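GDSL-like Lipase/Acylhydrolase family protein (Neisseria meningitidis, PDB 4K7J) probably removes O-acetyl groups from peptidoglycan as an SGNH-type esterase that works through a catalytic triad. Local coordinates at residues 72-77 / 98-103; 314-317 / 322-325. All blocks are in the same frame, centred on the assembly; numbering follows the deposited sequence. Where two conformers were deposited one is given.

Contact 1 (72-77 / 98-103); sequences SLRKRL and RMAAVR
R74 reaches out of helix 68-81 to the methyl groups of A100 and A101, and its side chain provides every close approach from the helix in this small contact. Its CB already points at the loop. CG stands anti to the backbone N (chi1 -175°) and CD carries the chain onward, until a bend at chi3 (46°) swings the guanidinium across in front of the two alanines. NE is the first atom to meet the other segment, 4.3 Å from A101 CB, and this methyl lies over one face of the guanidinium. NH2 comes 4.1 Å from A100 CB, which sits at the edge of the group, close to its plane. No hydrogen bond crosses between the segments; the alanine methyls only touch the guanidinium, while other residues take up its charge. NH2 forms salt bridges with D67 and D71, and NH1 donates to the carbonyl oxygen of V211. Held at NH1 and by two carboxylates at NH2, the flat group probably has little freedom to rotate. D67 also accepts a bond from A100 N, and one carboxylate therefore ties the arginine and the loop backbone together. Buried and paired with acidic residues, R74 marks the seam where a helix of the SGNH alpha/beta fold meets the loop leading into edge strand 102-106 of a five-stranded antiparallel sheet.

Contact 2 (314-317 / 322-325); sequences RVAR and MFWS
With F323 CG anti to the backbone N (chi1 -180°) and the ring turned to a chi2 of 82°, the phenylalanine puts both its CB and the ring carbon CD1 beside A316. The alanine has no torsion to set: its methyl leaves helix 305-318 toward the strand. F323 CB leaves the strand toward the helix in the same way, and the two carbons meet at 3.7 Å, A316 CB against F323 CB. Beyond that, F323 CD1 lies 4.0 Å from A316 CB. The methyl approaches the ring obliquely, so this is a plain apolar contact without stacking. Next to this, A316 CB comes 4.1 Å from M322 O, touching the strand backbone just ahead of the phenylalanine. The backbones can come close here because the helix presents only a methyl: A316 CA and F323 CA are 6.0 Å apart. M322 sends its own side chain away from the helix, in keeping with the alternation of a beta strand, and packs on L28, L283 and L371. All three touching residues are buried, and no hydrogen bond joins the segments. F323 rests on I284 of strand 281-286, while A316 also touches Y31 and T321. Helix 305-318 thus lies against one face of the mixed sheet as the helix of the beta-alpha-beta unit 281-286, 305-318, 322-325; M322 and W324 turn to the other face, where helix 354-373 covers them, and strand 28-30 runs antiparallel alongside 322-325.

From the N terminus, the chain first lays down edge strand 28-30 and then strand 53-60 of the mixed sheet before entering helix 68-81. Contact 1 closes a loop of 20 residues, bringing this helix against the approach to strand 102-106, where the antiparallel sheets begin. The chain later returns to the mixed sheet at 208-215. Contact 2 closes a much shorter turn of four residues between helix 305-318 and strand 322-325. The loops neither nest nor cross: they follow in series, with centres about 25 Å apart. Contact 1 joins the alpha/beta part to the loop that enters the first antiparallel sheet, whereas contact 2 works inside the alpha/beta part. Helix 354-373 neighbours both.

Contact 1 (72-77 / 98-103)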
ATOM      1  N   SER A  72       9.875   3.939   5.228  1.00 18.57           N
ATOM      2  CA  SER A  72      10.260   4.846   6.305  1.00 20.59           C
ATOM      3  C   SER A  72       9.191   4.782   7.390  1.00 22.54           C
ATOM      4  O   SER A  72       9.498   4.687   8.578  1.00 20.13           O
ATOM      5  CB  SER A  72      10.447   6.270   5.782  1.00 20.75           C
ATOM      6  OG  SER A  72      10.453   7.200   6.853  1.00 23.62           O
ATOM      7  N   LEU A  73       7.933   4.797   6.961  1.00 16.51           N
ATOM      8  CA  LEU A  73       6.801   4.613   7.856  1.00 19.21           C
ATOM      9  C   LEU A  73       6.915   3.261   8.575  1.00 22.66           C
ATOM     10  O   LEU A  73       6.708   3.159   9.796  1.00 21.18           O
ATOM     11  CB  LEU A  73       5.498   4.684   7.056  1.00 16.27           C
ATOM     12  CG  LEU A  73       4.181   4.708   7.825  1.00 19.89           C
ATOM     13  CD1 LEU A  73       4.097   5.996   8.618  1.00 23.40           C
ATOM     14  CD2 LEU A  73       3.006   4.592   6.854  1.00 20.09           C
ATOM     15  N   ARG A  74       7.250   2.230   7.807  1.00 17.36           N
ATOM     16  CA  ARG A  74       7.441   0.895   8.359  1.00 19.05           C
ATOM     17  C   ARG A  74       8.496   0.885   9.459  1.00 18.46           C
ATOM     18  O   ARG A  74       8.239   0.413  10.560  1.00 20.87           O
ATOM     19  CB  ARG A  74       7.801  -0.086   7.245  1.00 16.64           C
ATOM     20  CG  ARG A  74       7.917  -1.541   7.674  1.00 20.41           C
ATOM     21  CD  ARG A  74       7.752  -2.469   6.474  1.00 22.80           C
ATOM     22  NE  ARG A  74       8.530  -2.033   5.331  1.00 34.32           N
ATOM     23  CZ  ARG A  74       8.031  -1.758   4.131  1.00 22.83           C
ATOM     24  NH1 ARG A  74       6.735  -1.877   3.866  1.00 23.43           N
ATOM     25  NH2 ARG A  74       8.848  -1.363   3.186  1.00 15.65           N
ATOM     26  N   LYS A  75       9.676   1.418   9.178  1.00 17.40           N
ATOM     27  CA  LYS A  75      10.767   1.329  10.155  1.00 19.30           C
ATOM     28  C   LYS A  75      10.461   2.125  11.419  1.00 21.52           C
ATOM     29  O   LYS A  75      10.763   1.692  12.531  1.00 25.64           O
ATOM     30  CB  LYS A  75      12.086   1.789   9.545  1.00 21.13           C
ATOM     31  CG  LYS A  75      12.563   0.930   8.373  1.00 29.95           C
ATOM     32  CD  LYS A  75      12.925  -0.483   8.817  1.00 38.59           C
ATOM     33  CE  LYS A  75      13.282  -1.361   7.617  1.00 34.99           C
ATOM     34  NZ  LYS A  75      14.287  -0.666   6.756  1.00 29.17           N
ATOM     35  N   ARG A  76       9.861   3.292  11.245  0.53 21.16           N
ATOM     36  CA  ARG A  76       9.556   4.149  12.376  0.53 21.45           C
ATOM     37  C   ARG A  76       8.503   3.524  13.288  0.53 23.07           C
ATOM     38  O   ARG A  76       8.719   3.379  14.496  0.53 23.12           O
ATOM     39  CB  ARG A  76       9.081   5.510  11.885  0.53 23.32           C
ATOM     40  CG  ARG A  76       8.438   6.344  12.964  0.53 26.39           C
ATOM     41  CD  ARG A  76       9.463   7.066  13.818  0.53 24.76           C
ATOM     42  NE  ARG A  76       8.833   8.150  14.558  0.53 22.21           N
ATOM     43  CZ  ARG A  76       8.694   9.387  14.094  0.53 27.56           C
ATOM     44  NH1 ARG A  76       9.138   9.716  12.880  0.53 13.28           N
ATOM     45  NH2 ARG A  76       8.108  10.300  14.850  0.53 28.17           N
ATOM     46  N   LEU A  77       7.367   3.144  12.715  1.00 21.05           N
ATOM     47  CA  LEU A  77       6.275   2.602  13.530  1.00 25.37           C
ATOM     48  C   LEU A  77       6.562   1.205  14.104  1.00 20.43           C
ATOM     49  O   LEU A  77       5.965   0.816  15.112  1.00 26.34           O
ATOM     50  CB  LEU A  77       4.953   2.600  12.758  1.00 20.31           C
ATOM     51  CG  LEU A  77       4.501   3.941  12.172  1.00 22.27           C
ATOM     52  CD1 LEU A  77       3.155   3.761  11.506  1.00 20.38           C
ATOM     53  CD2 LEU A  77       4.449   5.067  13.225  1.00 18.95           C
ATOM     54  N   ARG A  98       9.445  -1.254  -6.406  1.00 18.28           N
ATOM     55  CA  ARG A  98      10.437  -1.696  -5.439  1.00 15.32           C
ATOM     56  C   ARG A  98       9.845  -2.186  -4.109  1.00 23.55           C
ATOM     57  O   ARG A  98       8.916  -1.584  -3.561  1.00 17.70           O
ATOM     58  CB  ARG A  98      11.439  -0.554  -5.208  1.00 16.70           C
ATOM     59  CG  ARG A  98      12.347  -0.710  -4.001  1.00 18.37           C
ATOM     60  CD  ARG A  98      13.302   0.488  -3.897  1.00 22.61           C
ATOM     61  NE  ARG A  98      14.182   0.379  -2.737  1.00 18.15           N
ATOM     62  CZ  ARG A  98      13.926   0.904  -1.542  1.00 23.67           C
ATOM     63  NH1 ARG A  98      12.805   1.597  -1.328  1.00 14.98           N
ATOM     64  NH2 ARG A  98      14.793   0.732  -0.551  1.00 23.69           N
ATOM     65  N   MET A  99      10.368  -3.302  -3.606  1.00 17.81           N
ATOM     66  CA  MET A  99      10.098  -3.714  -2.236  1.00 17.07           C
ATOM     67  C   MET A  99      11.385  -3.519  -1.450  1.00 23.51           C
ATOM     68  O   MET A  99      12.415  -4.091  -1.806  1.00 19.83           O
ATOM     69  CB  MET A  99       9.713  -5.192  -2.167  1.00 19.95           C
ATOM     70  CG  MET A  99       8.354  -5.553  -2.728  1.00 15.81           C
ATOM     71  SD  MET A  99       7.024  -5.258  -1.563  1.00 19.08           S
ATOM     72  CE  MET A  99       6.486  -3.630  -2.110  1.00 19.93           C
ATOM     73  N   ALA A 100      11.338  -2.737  -0.375  1.00 19.72           N
ATOM     74  CA  ALA A 100      12.550  -2.515   0.417  1.00 19.44           C
ATOM     75  C   ALA A 100      12.854  -3.681   1.356  1.00 19.53           C
ATOM     76  O   ALA A 100      14.018  -3.955   1.657  1.00 20.75           O
ATOM     77  CB  ALA A 100      12.444  -1.221   1.202  1.00 15.96           C
ATOM     78  N   ALA A 101      11.800  -4.362   1.801  1.00 20.96           N
ATOM     79  CA  ALA A 101      11.894  -5.350   2.882  1.00 22.98           C
ATOM     80  C   ALA A 101      12.256  -6.777   2.447  1.00 24.81           C
ATOM     81  O   ALA A 101      12.620  -7.602   3.287  1.00 26.08           O
ATOM     82  CB  ALA A 101      10.595  -5.368   3.683  1.00 17.39           C
ATOM     83  N   VAL A 102      12.136  -7.076   1.157  1.00 21.13           N
ATOM     84  CA  VAL A 102      12.528  -8.389   0.642  1.00 23.35           C
ATOM     85  C   VAL A 102      13.223  -8.321  -0.702  1.00 24.00           C
ATOM     86  O   VAL A 102      13.054  -7.363  -1.456  1.00 23.10           O
ATOM     87  CB  VAL A 102      11.334  -9.345   0.460  1.00 26.40           C
ATOM     88  CG1 VAL A 102      11.020 -10.046   1.743  1.00 34.63           C
ATOM     89  CG2 VAL A 102      10.129  -8.607  -0.103  1.00 22.46           C
ATOM     90  N   ARG A 103      13.979  -9.371  -1.001  1.00 19.29           N
ATOM     91  CA  ARG A 103      14.640  -9.524  -2.287  1.00 25.86           C
ATOM     92  C   ARG A 103      14.114 -10.782  -2.966  1.00 24.18           C
ATOM     93  O   ARG A 103      13.846 -11.778  -2.297  1.00 20.07           O
ATOM     94  CB  ARG A 103      16.151  -9.610  -2.098  1.00 25.66           C
ATOM     95  CG  ARG A 103      16.741  -8.372  -1.432  1.00 38.21           C
ATOM     96  CD  ARG A 103      18.267  -8.414  -1.372  1.00 54.63           C
ATOM     97  NE  ARG A 103      18.770  -9.292  -0.317  1.00 49.23           N
ATOM     98  CZ  ARG A 103      19.118 -10.561  -0.498  1.00 51.41           C
ATOM     99  NH1 ARG A 103      19.020 -11.112  -1.703  1.00 42.18           N
ATOM    100  NH2 ARG A 103      19.566 -11.277   0.526  1.00 54.67           N
TER

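Contact 2 (314-317 / 322-325)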
ATOM      1  N   ARG A 314     -12.700  16.797   0.944  1.00 18.44           N
ATOM      2  CA  ARG A 314     -14.155  16.622   1.054  1.00 16.09           C
ATOM      3  C   ARG A 314     -14.543  15.147   1.209  1.00 16.99           C
ATOM      4  O   ARG A 314     -15.416  14.803   2.004  1.00 15.64           O
ATOM      5  CB  ARG A 314     -14.874  17.183  -0.174  1.00 17.83           C
ATOM      6  CG  ARG A 314     -14.923  18.690  -0.263  1.00 19.33           C
ATOM      7  CD  ARG A 314     -15.979  19.141  -1.287  1.00 21.65           C
ATOM      8  NE  ARG A 314     -15.703  18.707  -2.660  1.00 19.98           N
ATOM      9  CZ  ARG A 314     -14.830  19.305  -3.459  1.00 19.88           C
ATOM     10  NH1 ARG A 314     -14.145  20.351  -3.023  1.00 22.02           N
ATOM     11  NH2 ARG A 314     -14.637  18.865  -4.690  1.00 18.83           N
ATOM     12  N   VAL A 315     -13.891  14.278   0.442  1.00 15.75           N
ATOM     13  CA  VAL A 315     -14.156  12.837   0.546  1.00 15.74           C
ATOM     14  C   VAL A 315     -13.835  12.317   1.944  1.00 19.54           C
ATOM     15  O   VAL A 315     -14.626  11.565   2.540  1.00 19.88           O
ATOM     16  CB  VAL A 315     -13.354  12.027  -0.502  1.00 16.95           C
ATOM     17  CG1 VAL A 315     -13.405  10.530  -0.180  1.00 18.20           C
ATOM     18  CG2 VAL A 315     -13.886  12.302  -1.902  1.00 17.63           C
ATOM     19  N   ALA A 316     -12.675  12.723   2.462  1.00 15.79           N
ATOM     20  CA  ALA A 316     -12.281  12.396   3.838  1.00 18.45           C
ATOM     21  C   ALA A 316     -13.353  12.768   4.869  1.00 20.87           C
ATOM     22  O   ALA A 316     -13.703  11.968   5.752  1.00 16.65           O
ATOM     23  CB  ALA A 316     -10.969  13.088   4.183  1.00 15.47           C
ATOM     24  N   ARG A 317     -13.868  13.989   4.760  1.00 17.90           N
ATOM     25  CA  ARG A 317     -14.833  14.488   5.742  1.00 17.38           C
ATOM     26  C   ARG A 317     -16.162  13.782   5.606  1.00 18.80           C
ATOM     27  O   ARG A 317     -16.748  13.347   6.596  1.00 26.46           O
ATOM     28  CB  ARG A 317     -15.035  16.001   5.594  1.00 18.48           C
ATOM     29  CG  ARG A 317     -15.997  16.559   6.634  1.00 21.98           C
ATOM     30  CD  ARG A 317     -16.024  18.078   6.625  1.00 20.84           C
ATOM     31  NE  ARG A 317     -17.067  18.602   7.506  1.00 18.65           N
ATOM     32  CZ  ARG A 317     -17.363  19.894   7.609  1.00 22.87           C
ATOM     33  NH1 ARG A 317     -16.670  20.784   6.911  1.00 20.06           N
ATOM     34  NH2 ARG A 317     -18.340  20.296   8.415  1.00 20.16           N
ATOM     35  N   MET A 322      -9.630   9.859   8.171  1.00 16.01           N
ATOM     36  CA  MET A 322      -8.563  10.794   8.490  1.00 17.24           C
ATOM     37  C   MET A 322      -8.010  11.352   7.183  1.00 20.72           C
ATOM     38  O   MET A 322      -8.172  10.729   6.134  1.00 19.14           O
ATOM     39  CB  MET A 322      -7.464  10.101   9.279  1.00 18.38           C
ATOM     40  CG  MET A 322      -7.894   9.731  10.700  1.00 21.09           C
ATOM     41  SD  MET A 322      -6.663   8.713  11.525  1.00 22.89           S
ATOM     42  CE  MET A 322      -6.851   7.173  10.622  1.00 25.12           C
ATOM     43  N   PHE A 323      -7.390  12.531   7.255  1.00 17.00           N
ATOM     44  CA  PHE A 323      -6.814  13.202   6.095  1.00 15.62           C
ATOM     45  C   PHE A 323      -5.455  13.787   6.477  1.00 19.47           C
ATOM     46  O   PHE A 323      -5.344  14.512   7.460  1.00 21.70           O
ATOM     47  CB  PHE A 323      -7.752  14.307   5.595  1.00 14.81           C
ATOM     48  CG  PHE A 323      -7.235  15.055   4.394  1.00 22.23           C
ATOM     49  CD1 PHE A 323      -7.393  14.539   3.113  1.00 16.47           C
ATOM     50  CD2 PHE A 323      -6.604  16.281   4.543  1.00 22.65           C
ATOM     51  CE1 PHE A 323      -6.926  15.219   2.014  1.00 21.06           C
ATOM     52  CE2 PHE A 323      -6.135  16.970   3.443  1.00 20.56           C
ATOM     53  CZ  PHE A 323      -6.294  16.440   2.179  1.00 19.29           C
ATOM     54  N   TRP A 324      -4.416  13.452   5.714  1.00 17.18           N
ATOM     55  CA  TRP A 324      -3.095  14.002   5.947  1.00 16.23           C
ATOM     56  C   TRP A 324      -2.673  14.812   4.732  1.00 19.07           C
ATOM     57  O   TRP A 324      -2.586  14.284   3.628  1.00 17.44           O
ATOM     58  CB  TRP A 324      -2.097  12.887   6.203  1.00 15.29           C
ATOM     59  CG  TRP A 324      -0.773  13.341   6.710  1.00 17.10           C
ATOM     60  CD1 TRP A 324      -0.478  13.760   7.973  1.00 23.05           C
ATOM     61  CD2 TRP A 324       0.462  13.375   5.979  1.00 22.54           C
ATOM     62  NE1 TRP A 324       0.854  14.074   8.070  1.00 20.95           N
ATOM     63  CE2 TRP A 324       1.454  13.842   6.860  1.00 22.33           C
ATOM     64  CE3 TRP A 324       0.820  13.051   4.666  1.00 16.27           C
ATOM     65  CZ2 TRP A 324       2.787  13.998   6.470  1.00 19.44           C
ATOM     66  CZ3 TRP A 324       2.140  13.213   4.279  1.00 19.86           C
ATOM     67  CH2 TRP A 324       3.108  13.679   5.181  1.00 18.98           C
ATOM     68  N   SER A 325      -2.418  16.100   4.936  1.00 20.82           N
ATOM     69  CA  SER A 325      -2.064  16.972   3.821  1.00 16.60           C
ATOM     70  C   SER A 325      -0.576  16.958   3.539  1.00 18.59           C
ATOM     71  O   SER A 325       0.205  17.659   4.199  1.00 19.37           O
ATOM     72  CB  SER A 325      -2.507  18.417   4.072  1.00 19.05           C
ATOM     73  OG  SER A 325      -2.006  19.249   3.035  1.00 22.19           O
TER